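PDB 6Z16: multisubunit Na+/H+ antiporter, A subunit from Anoxybacillus flavithermus, which probably exchanges sodium ions for protons across the cell membrane as one subunit of a multisubunit antiporter complex. Local coordinates for residues A[412-424]-A[463-475]. Residues are numbered along the deposited sequence; the frame is centred on the assembly and turned at random.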
loop_
_atom_site.group_PDB
_atom_site.type_symbol
_atom_site.label_atom_id
_atom_site.label_comp_id
_atom_site.label_asym_id
_atom_site.label_seq_id
_atom_site.Cartn_x
_atom_site.Cartn_y
_atom_site.Cartn_z
ATOM N N ILE A 412 123.458 10.148 25.283
ATOM C CA ILE A 412 122.128 10.114 25.894
ATOM C C ILE A 412 121.741 8.688 26.280
ATOM O O ILE A 412 121.224 8.445 27.381
ATOM C CB ILE A 412 121.092 10.737 24.943
ATOM C CG1 ILE A 412 121.458 12.181 24.621
ATOM C CG2 ILE A 412 119.713 10.719 25.572
ATOM C CD1 ILE A 412 120.703 12.740 23.445
ATOM N N ALA A 413 122.018 7.723 25.396
ATOM C CA ALA A 413 121.694 6.327 25.666
ATOM C C ALA A 413 122.533 5.770 26.804
ATOM O O ALA A 413 122.031 4.992 27.621
ATOM C CB ALA A 413 121.893 5.490 24.406
ATOM N N LEU A 414 123.806 6.170 26.880
ATOM C CA LEU A 414 124.666 5.709 27.960
ATOM C C LEU A 414 124.206 6.259 29.303
ATOM O O LEU A 414 124.160 5.516 30.288
ATOM C CB LEU A 414 126.114 6.103 27.672
ATOM C CG LEU A 414 127.196 5.597 28.623
ATOM C CD1 LEU A 414 127.259 4.086 28.591
ATOM C CD2 LEU A 414 128.537 6.190 28.247
ATOM N N ILE A 415 123.811 7.538 29.346
ATOM C CA ILE A 415 123.286 8.126 30.582
ATOM C C ILE A 415 121.997 7.435 31.014
ATOM O O ILE A 415 121.838 7.064 32.188
ATOM C CB ILE A 415 123.089 9.643 30.407
ATOM C CG1 ILE A 415 124.436 10.349 30.294
ATOM C CG2 ILE A 415 122.294 10.234 31.548
ATOM C CD1 ILE A 415 124.322 11.795 29.897
ATOM N N GLY A 416 121.084 7.198 30.066
ATOM C CA GLY A 416 119.826 6.547 30.403
ATOM C C GLY A 416 119.988 5.103 30.844
ATOM O O GLY A 416 119.332 4.659 31.788
ATOM N N SER A 417 120.896 4.364 30.204
ATOM C CA SER A 417 121.098 2.966 30.566
ATOM C C SER A 417 121.814 2.824 31.903
ATOM O O SER A 417 121.482 1.929 32.690
ATOM C CB SER A 417 121.888 2.258 29.478
ATOM O OG SER A 417 123.202 2.772 29.432
ATOM N N LEU A 418 122.802 3.683 32.184
ATOM C CA LEU A 418 123.458 3.599 33.484
ATOM C C LEU A 418 122.544 4.095 34.597
ATOM O O LEU A 418 122.674 3.651 35.742
ATOM C CB LEU A 418 124.772 4.381 33.488
ATOM C CG LEU A 418 125.900 3.981 32.523
ATOM C CD1 LEU A 418 127.117 4.868 32.708
ATOM C CD2 LEU A 418 126.275 2.518 32.567
ATOM N N SER A 419 121.609 4.998 34.288
ATOM C CA SER A 419 120.609 5.369 35.281
ATOM C C SER A 419 119.584 4.266 35.489
ATOM O O SER A 419 119.038 4.125 36.587
ATOM C CB SER A 419 119.910 6.656 34.863
ATOM O OG SER A 419 118.860 6.956 35.758
ATOM N N MET A 420 119.299 3.488 34.446
ATOM C CA MET A 420 118.357 2.386 34.575
ATOM C C MET A 420 118.969 1.212 35.328
ATOM O O MET A 420 118.263 0.515 36.064
ATOM C CB MET A 420 117.881 1.968 33.181
ATOM C CG MET A 420 116.831 0.883 33.137
ATOM S SD MET A 420 116.180 0.669 31.471
ATOM C CE MET A 420 117.589 -0.029 30.623
ATOM N N ALA A 421 120.280 0.999 35.182
ATOM C CA ALA A 421 120.926 -0.133 35.838
ATOM C C ALA A 421 121.037 0.058 37.345
ATOM O O ALA A 421 121.014 -0.925 38.090
ATOM C CB ALA A 421 122.311 -0.370 35.236
ATOM N N GLY A 422 121.138 1.297 37.816
ATOM C CA GLY A 422 121.272 1.535 39.240
ATOM C C GLY A 422 122.700 1.753 39.695
ATOM O O GLY A 422 123.163 1.117 40.645
ATOM N N LEU A 423 123.402 2.654 39.025
ATOM C CA LEU A 423 124.823 2.887 39.210
ATOM C C LEU A 423 125.075 4.221 39.922
ATOM O O LEU A 423 124.196 5.090 39.926
ATOM C CB LEU A 423 125.499 2.823 37.830
ATOM C CG LEU A 423 125.422 1.367 37.350
ATOM C CD1 LEU A 423 125.984 1.204 35.977
ATOM C CD2 LEU A 423 126.124 0.417 38.308
ATOM N N PRO A 424 126.235 4.393 40.581
ATOM C CA PRO A 424 126.441 5.554 41.500
ATOM C C PRO A 424 126.299 6.943 40.880
ATOM O O PRO A 424 125.578 7.759 41.476
ATOM C CB PRO A 424 127.854 5.319 42.056
ATOM C CG PRO A 424 127.999 3.866 42.034
ATOM C CD PRO A 424 127.312 3.397 40.787
ATOM N N THR A 463 118.492 -7.094 35.732
ATOM C CA THR A 463 118.327 -5.737 35.228
ATOM C C THR A 463 119.578 -5.284 34.507
ATOM O O THR A 463 119.536 -5.032 33.286
ATOM C CB THR A 463 117.993 -4.787 36.375
ATOM O OG1 THR A 463 116.791 -5.221 37.020
ATOM C CG2 THR A 463 117.783 -3.392 35.848
ATOM N N PHE A 464 120.726 -5.413 35.203
ATOM C CA PHE A 464 122.001 -4.918 34.699
ATOM C C PHE A 464 122.334 -5.574 33.380
ATOM O O PHE A 464 122.699 -4.872 32.423
ATOM C CB PHE A 464 123.111 -5.173 35.717
ATOM C CG PHE A 464 124.448 -4.630 35.302
ATOM C CD1 PHE A 464 124.737 -3.284 35.436
ATOM C CD2 PHE A 464 125.416 -5.467 34.767
ATOM C CE1 PHE A 464 125.969 -2.785 35.052
ATOM C CE2 PHE A 464 126.644 -4.974 34.377
ATOM C CZ PHE A 464 126.920 -3.633 34.520
ATOM N N LEU A 465 121.976 -6.867 33.268
ATOM C CA LEU A 465 122.349 -7.677 32.117
ATOM C C LEU A 465 121.803 -7.081 30.838
ATOM O O LEU A 465 122.589 -6.655 29.977
ATOM C CB LEU A 465 121.862 -9.112 32.293
ATOM C CG LEU A 465 122.205 -10.015 31.112
ATOM C CD1 LEU A 465 123.704 -10.079 30.906
ATOM C CD2 LEU A 465 121.640 -11.401 31.330
ATOM N N TYR A 466 120.476 -6.848 30.789
ATOM C CA TYR A 466 119.923 -6.407 29.512
ATOM C C TYR A 466 120.348 -4.987 29.219
ATOM O O TYR A 466 120.718 -4.691 28.074
ATOM C CB TYR A 466 118.396 -6.555 29.443
ATOM C CG TYR A 466 117.548 -5.783 30.436
ATOM C CD1 TYR A 466 117.035 -6.403 31.559
ATOM C CD2 TYR A 466 117.233 -4.444 30.235
ATOM C CE1 TYR A 466 116.230 -5.719 32.441
ATOM C CE2 TYR A 466 116.466 -3.748 31.137
ATOM C CZ TYR A 466 115.969 -4.390 32.238
ATOM O OH TYR A 466 115.189 -3.698 33.129
ATOM N N SER A 467 120.484 -4.177 30.281
ATOM C CA SER A 467 120.868 -2.788 30.100
ATOM C C SER A 467 122.280 -2.713 29.563
ATOM O O SER A 467 122.519 -2.027 28.558
ATOM C CB SER A 467 120.728 -2.027 31.414
ATOM O OG SER A 467 121.621 -2.537 32.380
ATOM N N ALA A 468 123.168 -3.557 30.112
ATOM C CA ALA A 468 124.536 -3.616 29.616
ATOM C C ALA A 468 124.534 -4.089 28.181
ATOM O O ALA A 468 125.041 -3.388 27.288
ATOM C CB ALA A 468 125.380 -4.537 30.491
ATOM N N LEU A 469 123.768 -5.166 27.932
ATOM C CA LEU A 469 123.680 -5.768 26.613
ATOM C C LEU A 469 123.127 -4.777 25.619
ATOM O O LEU A 469 123.652 -4.692 24.497
ATOM C CB LEU A 469 122.817 -7.030 26.676
ATOM C CG LEU A 469 122.757 -8.009 25.502
ATOM C CD1 LEU A 469 122.603 -9.408 26.053
ATOM C CD2 LEU A 469 121.598 -7.706 24.559
ATOM N N LEU A 470 122.204 -3.918 26.097
ATOM C CA LEU A 470 121.579 -2.880 25.289
ATOM C C LEU A 470 122.645 -2.021 24.639
ATOM O O LEU A 470 122.889 -2.137 23.428
ATOM C CB LEU A 470 120.665 -2.030 26.174
ATOM C CG LEU A 470 119.686 -1.061 25.529
ATOM C CD1 LEU A 470 118.655 -1.880 24.818
ATOM C CD2 LEU A 470 119.033 -0.167 26.566
ATOM N N VAL A 471 123.440 -1.349 25.480
ATOM C CA VAL A 471 124.475 -0.464 24.964
ATOM C C VAL A 471 125.545 -1.278 24.269
ATOM O O VAL A 471 125.959 -0.955 23.147
ATOM C CB VAL A 471 125.049 0.399 26.098
ATOM C CG1 VAL A 471 126.236 1.195 25.617
ATOM C CG2 VAL A 471 123.991 1.334 26.589
ATOM N N SER A 472 125.851 -2.448 24.822
ATOM C CA SER A 472 126.989 -3.166 24.291
ATOM C C SER A 472 126.636 -3.928 23.035
ATOM O O SER A 472 127.528 -4.528 22.426
ATOM C CB SER A 472 127.575 -4.102 25.344
ATOM O OG SER A 472 128.673 -4.825 24.818
ATOM N N ARG A 473 125.370 -3.908 22.615
ATOM C CA ARG A 473 125.057 -4.436 21.301
ATOM C C ARG A 473 124.328 -3.408 20.451
ATOM O O ARG A 473 123.727 -3.772 19.433
ATOM C CB ARG A 473 124.281 -5.756 21.423
ATOM C CG ARG A 473 125.164 -6.867 22.016
ATOM C CD ARG A 473 124.526 -8.230 22.222
ATOM N NE ARG A 473 124.250 -8.943 20.981
ATOM C CZ ARG A 473 123.042 -9.350 20.616
ATOM N NH1 ARG A 473 122.876 -9.994 19.469
ATOM N NH2 ARG A 473 122.007 -9.145 21.421
ATOM N N THR A 474 124.401 -2.127 20.821
ATOM C CA THR A 474 123.834 -1.062 19.999
ATOM C C THR A 474 124.895 -0.186 19.354
ATOM O O THR A 474 124.772 0.165 18.181
ATOM C CB THR A 474 122.896 -0.187 20.840
ATOM O OG1 THR A 474 121.936 -1.023 21.493
ATOM C CG2 THR A 474 122.143 0.806 19.976
ATOM N N PHE A 475 125.955 0.146 20.086
ATOM C CA PHE A 475 126.943 1.104 19.624
ATOM C C PHE A 475 128.349 0.541 19.490
ATOM O O PHE A 475 129.169 1.152 18.799
ATOM C CB PHE A 475 126.991 2.306 20.576
ATOM C CG PHE A 475 125.704 3.065 20.654
ATOM C CD1 PHE A 475 125.359 3.964 19.659
ATOM C CD2 PHE A 475 124.842 2.886 21.727
ATOM C CE1 PHE A 475 124.175 4.669 19.728
ATOM C CE2 PHE A 475 123.658 3.590 21.800
ATOM C CZ PHE A 475 123.327 4.481 20.798
#
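M420 reaches S467, Y466 and L470 by its far end. CB and CG, with CG anti to the backbone N (chi1 -177°), only carry the chain toward segment 463-475; SD lies 4.4 Å from Y466 CE2, and the bend at chi3 brings CE onto S467 CB (3.8 Å), Y466 CE2 and L470 CD2 (4.3 Å). An unbranched methionine suits this place, laying its sulfur and methyl alongside the tyrosine's CE2 corner, the two side chains crossing at about a right angle, while F376 and K377 of helix 360-391 also touch its side chain. Small residues do the close work: S417 and S467 have CA atoms 5.8 Å apart, and the axes of 412-421 and 463-472 approach to 9.3 Å, with 170° between their directions, a nearly antiparallel pair of transmembrane helices. Helix 407-421 stops at G422, whose positive phi favours glycine, and the chain resumes as helix 428-440, consistent with the discontinuous helix of Mrp and complex I antiporter-like subunits. Near that break A421 CB packs on F464 CD1, and L423 CD1 meets the same ring's edge at CE1. S467 OG donates a hydrogen bond to F464 O (2.6 Å), approaching 30° out of the carbonyl plane, spending its polarity within its own helix while lying against A421 CB. With an alanine here, F464 O would probably be left with A468 N as its remaining donor in this helix, and A421 would lose a neighbour. Further along, V471 CG1 faces L414 CD1 and CG2 covers S417, and A413 CB touches F475 CE2 (3.7 Å).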